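Local coordinates for putative uncharacterized protein (Bacteroides vulgatus, PDB 4F7A) that probably binds glycans, perhaps mucin O-glycans, at the outer membrane as a SusD-like lipoprotein with a TPR-like helical fold, at residues Ala394-Thr406 with Thr445-Asn457. Numbering follows the deposited sequence. Where two conformers were deposited one is given.
Sequences AGPGKDMKALITT and TGYPKLFKVQTNN
Two irregular loops of this SusD-like fold run roughly antiparallel in a mixed apolar and hydrogen-bonded contact, with Met400, Leu403 and Ile404 packed on Phe451 and Lys449 and Gln454 bonded to the Lys398 backbone. The loops precede helices 416-431 and 475-480. Helix 265-273 touches Ile404, Leu450 and Phe451. At one end, the Gln454 amide grips both backbone polar groups of Lys398. Its OE1 accepts from Lys398 N (2.9 Å), which lies in the carbonyl plane on a lone pair. Its NE2 donates to Lys398 O (2.9 Å), tilted 30° from that carbonyl's plane. A water also donates to OE1 and to Pro396 O. These bonds fix the rotation of the amide. With an alanine in place of Gln454, Lys398 N and O would probably lose these partners and a gap would be likely to open beside Met400, whose SE sits 3.4 Å from Gln454 NE2. Met400 is selenomethionine. Its bend at chi3 (-66°) folds CE over one face of the Phe451 ring in a CH-pi contact, 3.7 Å from the centroid. The opposite face carries a water over its centre. This water donates to Lys449 O. Lys401 O meets the ring edge at CE1. Further along, Leu403 CB and Ile404 CG1 lie against Lys449 CB and O. Ile404 CD1 touches CB of Pro448, a residue preceded by a cis peptide bond. Lys449 stays extended beyond CG, carrying CD past Leu403 O (3.6 Å). Two waters accept from Lys449 NZ and each donates to Leu403 O at 2.7 Å.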
loop_
_atom_site.group_PDB
_atom_site.type_symbol
_atom_site.label_atom_id
_atom_site.label_comp_id
_atom_site.label_asym_id
_atom_site.label_seq_id
_atom_site.Cartn_x
_atom_site.Cartn_y
_atom_site.Cartn_z
ATOM N N ALA A 394 -14.067 26.975 8.160
ATOM C CA ALA A 394 -15.424 27.098 8.658
ATOM C C ALA A 394 -15.996 25.679 8.834
ATOM O O ALA A 394 -15.368 24.702 8.424
ATOM C CB ALA A 394 -16.306 27.930 7.676
ATOM N N GLY A 395 -17.154 25.578 9.473
ATOM C CA GLY A 395 -17.816 24.295 9.673
ATOM C C GLY A 395 -17.628 23.688 11.063
ATOM O O GLY A 395 -17.071 24.341 11.973
ATOM N N PRO A 396 -18.083 22.432 11.239
ATOM C CA PRO A 396 -18.161 21.775 12.554
ATOM C C PRO A 396 -16.899 21.039 12.993
ATOM O O PRO A 396 -16.946 20.321 13.979
ATOM C CB PRO A 396 -19.296 20.762 12.355
ATOM C CG PRO A 396 -19.129 20.348 10.883
ATOM C CD PRO A 396 -18.626 21.575 10.166
ATOM N N GLY A 397 -15.782 21.201 12.275
ATOM C CA GLY A 397 -14.537 20.566 12.659
ATOM C C GLY A 397 -14.009 21.033 14.013
ATOM O O GLY A 397 -14.304 22.159 14.439
ATOM N N LYS A 398 -13.256 20.147 14.674
ATOM C CA LYS A 398 -12.644 20.465 15.971
ATOM C C LYS A 398 -11.134 20.370 15.884
ATOM O O LYS A 398 -10.591 19.684 15.018
ATOM C CB LYS A 398 -13.155 19.523 17.081
ATOM C CG LYS A 398 -14.447 20.016 17.763
ATOM C CD LYS A 398 -15.689 19.425 17.156
ATOM C CE LYS A 398 -16.912 20.327 17.368
ATOM N NZ LYS A 398 -18.081 19.823 16.591
ATOM N N ASP A 399 -10.473 21.072 16.798
ATOM C CA ASP A 399 -9.051 20.955 16.991
ATOM C C ASP A 399 -8.723 19.551 17.518
ATOM O O ASP A 399 -9.552 18.899 18.151
ATOM C CB ASP A 399 -8.556 21.990 18.025
ATOM C CG ASP A 399 -8.811 23.431 17.599
ATOM O OD1 ASP A 399 -9.105 23.689 16.410
ATOM O OD2 ASP A 399 -8.714 24.322 18.472
HETATM N N MSE A 400 -7.508 19.087 17.257
HETATM C CA MSE A 400 -7.081 17.785 17.795
HETATM C C MSE A 400 -5.612 17.866 18.222
HETATM O O MSE A 400 -4.717 18.257 17.432
HETATM C CB MSE A 400 -7.263 16.662 16.754
HETATM C CG MSE A 400 -8.664 16.510 16.206
HETATM SE SE MSE A 400 -8.802 15.070 14.911
HETATM C CE MSE A 400 -7.670 15.821 13.490
ATOM N N LYS A 401 -5.357 17.448 19.458
ATOM C CA LYS A 401 -4.012 17.361 19.975
ATOM C C LYS A 401 -3.237 16.264 19.231
ATOM O O LYS A 401 -3.766 15.160 18.989
ATOM C CB LYS A 401 -4.066 17.042 21.478
ATOM C CG LYS A 401 -2.746 17.149 22.184
ATOM C CD LYS A 401 -2.414 18.615 22.446
ATOM C CE LYS A 401 -1.054 18.804 23.099
ATOM N NZ LYS A 401 0.068 18.527 22.148
ATOM N N ALA A 402 -1.984 16.547 18.876
ATOM C CA ALA A 402 -1.153 15.556 18.154
ATOM C C ALA A 402 -1.061 14.278 18.955
ATOM O O ALA A 402 -0.709 14.282 20.152
ATOM C CB ALA A 402 0.260 16.083 17.869
ATOM N N LEU A 403 -1.396 13.177 18.312
ATOM C CA LEU A 403 -1.266 11.879 18.963
ATOM C C LEU A 403 0.160 11.331 18.922
ATOM O O LEU A 403 0.546 10.539 19.776
ATOM C CB LEU A 403 -2.191 10.872 18.316
ATOM C CG LEU A 403 -3.688 11.158 18.324
ATOM C CD1 LEU A 403 -4.400 9.924 17.761
ATOM C CD2 LEU A 403 -4.206 11.510 19.740
ATOM N N ILE A 404 0.930 11.739 17.915
ATOM C CA ILE A 404 2.306 11.252 17.738
ATOM C C ILE A 404 3.256 12.191 18.474
ATOM O O ILE A 404 3.252 13.393 18.217
ATOM C CB ILE A 404 2.681 11.170 16.251
ATOM C CG1 ILE A 404 1.656 10.317 15.466
ATOM C CG2 ILE A 404 4.084 10.591 16.122
ATOM C CD1 ILE A 404 1.634 10.499 13.897
ATOM N N THR A 405 4.027 11.645 19.410
ATOM C CA THR A 405 4.993 12.410 20.162
ATOM C C THR A 405 6.458 11.992 19.893
ATOM O O THR A 405 7.384 12.659 20.348
ATOM C CB THR A 405 4.708 12.315 21.667
ATOM O OG1 THR A 405 4.770 10.934 22.065
ATOM C CG2 THR A 405 3.310 12.919 21.974
ATOM N N THR A 406 6.675 10.935 19.123
ATOM C CA THR A 406 8.037 10.459 18.900
ATOM C C THR A 406 8.750 11.332 17.872
ATOM O O THR A 406 8.131 11.824 16.950
ATOM C CB THR A 406 8.058 8.952 18.532
ATOM O OG1 THR A 406 9.377 8.456 18.731
ATOM C CG2 THR A 406 7.588 8.701 17.096
ATOM N N THR A 445 0.198 -2.557 12.808
ATOM C CA THR A 445 1.101 -2.167 13.921
ATOM C C THR A 445 0.547 -1.118 14.875
ATOM O O THR A 445 1.132 -0.883 15.947
ATOM C CB THR A 445 2.401 -1.577 13.365
ATOM O OG1 THR A 445 2.123 -0.319 12.731
ATOM C CG2 THR A 445 3.062 -2.536 12.342
ATOM N N GLY A 446 -0.498 -0.400 14.451
ATOM C CA GLY A 446 -1.001 0.758 15.198
ATOM C C GLY A 446 -0.283 2.069 14.906
ATOM O O GLY A 446 -0.606 3.114 15.503
ATOM N N TYR A 447 0.673 2.025 13.974
ATOM C CA TYR A 447 1.520 3.160 13.657
ATOM C C TYR A 447 1.431 3.517 12.174
ATOM O O TYR A 447 1.245 2.646 11.328
ATOM C CB TYR A 447 2.968 2.867 14.022
ATOM C CG TYR A 447 3.164 2.449 15.479
ATOM C CD1 TYR A 447 2.652 3.212 16.520
ATOM C CD2 TYR A 447 3.866 1.292 15.808
ATOM C CE1 TYR A 447 2.808 2.831 17.868
ATOM C CE2 TYR A 447 4.073 0.930 17.158
ATOM C CZ TYR A 447 3.508 1.693 18.179
ATOM O OH TYR A 447 3.693 1.323 19.507
ATOM N N PRO A 448 1.543 4.811 11.850
ATOM C CA PRO A 448 1.615 5.918 12.791
ATOM C C PRO A 448 0.292 6.110 13.506
ATOM O O PRO A 448 -0.728 5.529 13.084
ATOM C CB PRO A 448 1.902 7.124 11.903
ATOM C CG PRO A 448 1.243 6.765 10.603
ATOM C CD PRO A 448 1.433 5.272 10.468
ATOM N N LYS A 449 0.318 6.914 14.581
ATOM C CA LYS A 449 -0.893 7.185 15.383
ATOM C C LYS A 449 -1.759 8.239 14.705
ATOM O O LYS A 449 -1.721 9.440 15.034
ATOM C CB LYS A 449 -0.475 7.617 16.787
ATOM C CG LYS A 449 0.259 6.555 17.536
ATOM C CD LYS A 449 0.447 6.998 19.018
ATOM C CE LYS A 449 1.352 6.067 19.777
ATOM N NZ LYS A 449 1.516 6.588 21.143
ATOM N N LEU A 450 -2.531 7.771 13.732
ATOM C CA LEU A 450 -3.462 8.595 12.995
ATOM C C LEU A 450 -4.504 9.248 13.912
ATOM O O LEU A 450 -5.010 8.616 14.854
ATOM C CB LEU A 450 -4.208 7.737 11.949
ATOM C CG LEU A 450 -3.420 7.009 10.838
ATOM C CD1 LEU A 450 -4.393 6.274 9.888
ATOM C CD2 LEU A 450 -2.518 7.942 10.050
ATOM N N PHE A 451 -4.831 10.505 13.614
ATOM C CA PHE A 451 -5.964 11.153 14.237
ATOM C C PHE A 451 -7.211 10.312 14.011
ATOM O O PHE A 451 -7.444 9.821 12.900
ATOM C CB PHE A 451 -6.215 12.543 13.632
ATOM C CG PHE A 451 -5.194 13.573 14.016
ATOM C CD1 PHE A 451 -5.045 13.957 15.340
ATOM C CD2 PHE A 451 -4.436 14.200 13.044
ATOM C CE1 PHE A 451 -4.142 14.907 15.701
ATOM C CE2 PHE A 451 -3.506 15.156 13.387
ATOM C CZ PHE A 451 -3.355 15.528 14.722
ATOM N N LYS A 452 -8.028 10.188 15.056
ATOM C CA LYS A 452 -9.319 9.474 14.979
ATOM C C LYS A 452 -10.417 10.297 14.318
ATOM O O LYS A 452 -10.386 11.513 14.359
ATOM C CB LYS A 452 -9.824 9.105 16.371
ATOM C CG LYS A 452 -8.781 8.556 17.362
ATOM C CD LYS A 452 -8.065 7.307 16.905
ATOM C CE LYS A 452 -7.210 6.716 18.043
ATOM N NZ LYS A 452 -6.515 5.459 17.675
ATOM N N VAL A 453 -11.413 9.620 13.742
ATOM C CA VAL A 453 -12.521 10.308 13.114
ATOM C C VAL A 453 -13.233 11.195 14.128
ATOM O O VAL A 453 -13.359 10.839 15.285
ATOM C CB VAL A 453 -13.536 9.339 12.406
ATOM C CG1 VAL A 453 -12.827 8.551 11.306
ATOM C CG2 VAL A 453 -14.262 8.423 13.420
ATOM N N GLN A 454 -13.665 12.376 13.703
ATOM C CA GLN A 454 -14.337 13.298 14.629
ATOM C C GLN A 454 -15.771 12.861 14.871
ATOM O O GLN A 454 -16.292 13.006 15.985
ATOM C CB GLN A 454 -14.289 14.719 14.071
ATOM C CG GLN A 454 -12.860 15.167 13.764
ATOM C CD GLN A 454 -12.665 16.650 13.912
ATOM O OE1 GLN A 454 -13.635 17.416 13.946
ATOM N NE2 GLN A 454 -11.409 17.072 13.994
ATOM N N THR A 455 -16.398 12.322 13.821
ATOM C CA THR A 455 -17.762 11.786 13.861
ATOM C C THR A 455 -17.750 10.360 13.308
ATOM O O THR A 455 -17.166 10.098 12.243
ATOM C CB THR A 455 -18.723 12.654 13.038
ATOM O OG1 THR A 455 -18.850 13.953 13.657
ATOM C CG2 THR A 455 -20.118 11.988 12.888
ATOM N N ASN A 456 -18.396 9.452 14.029
ATOM C CA ASN A 456 -18.420 8.023 13.695
ATOM C C ASN A 456 -19.863 7.617 13.437
ATOM O O ASN A 456 -20.613 7.396 14.363
ATOM C CB ASN A 456 -17.789 7.207 14.827
ATOM C CG ASN A 456 -17.716 5.716 14.526
ATOM O OD1 ASN A 456 -18.499 5.193 13.736
ATOM N ND2 ASN A 456 -16.813 5.011 15.214
ATOM N N ASN A 457 -20.243 7.556 12.158
ATOM C CA ASN A 457 -21.603 7.192 11.768
ATOM C C ASN A 457 -21.677 5.755 11.266
ATOM O O ASN A 457 -22.490 5.440 10.382
ATOM C CB ASN A 457 -22.131 8.173 10.705
ATOM C CG ASN A 457 -22.522 9.533 11.304
ATOM O OD1 ASN A 457 -22.611 9.673 12.523
ATOM N ND2 ASN A 457 -22.760 10.527 10.447
HETATM O O HOH W 1 -16.315 17.557 13.948
HETATM O O HOH W 2 -2.099 12.065 15.120
HETATM O O HOH W 3 -0.727 8.917 21.588
HETATM O O HOH W 4 2.122 9.284 21.544
#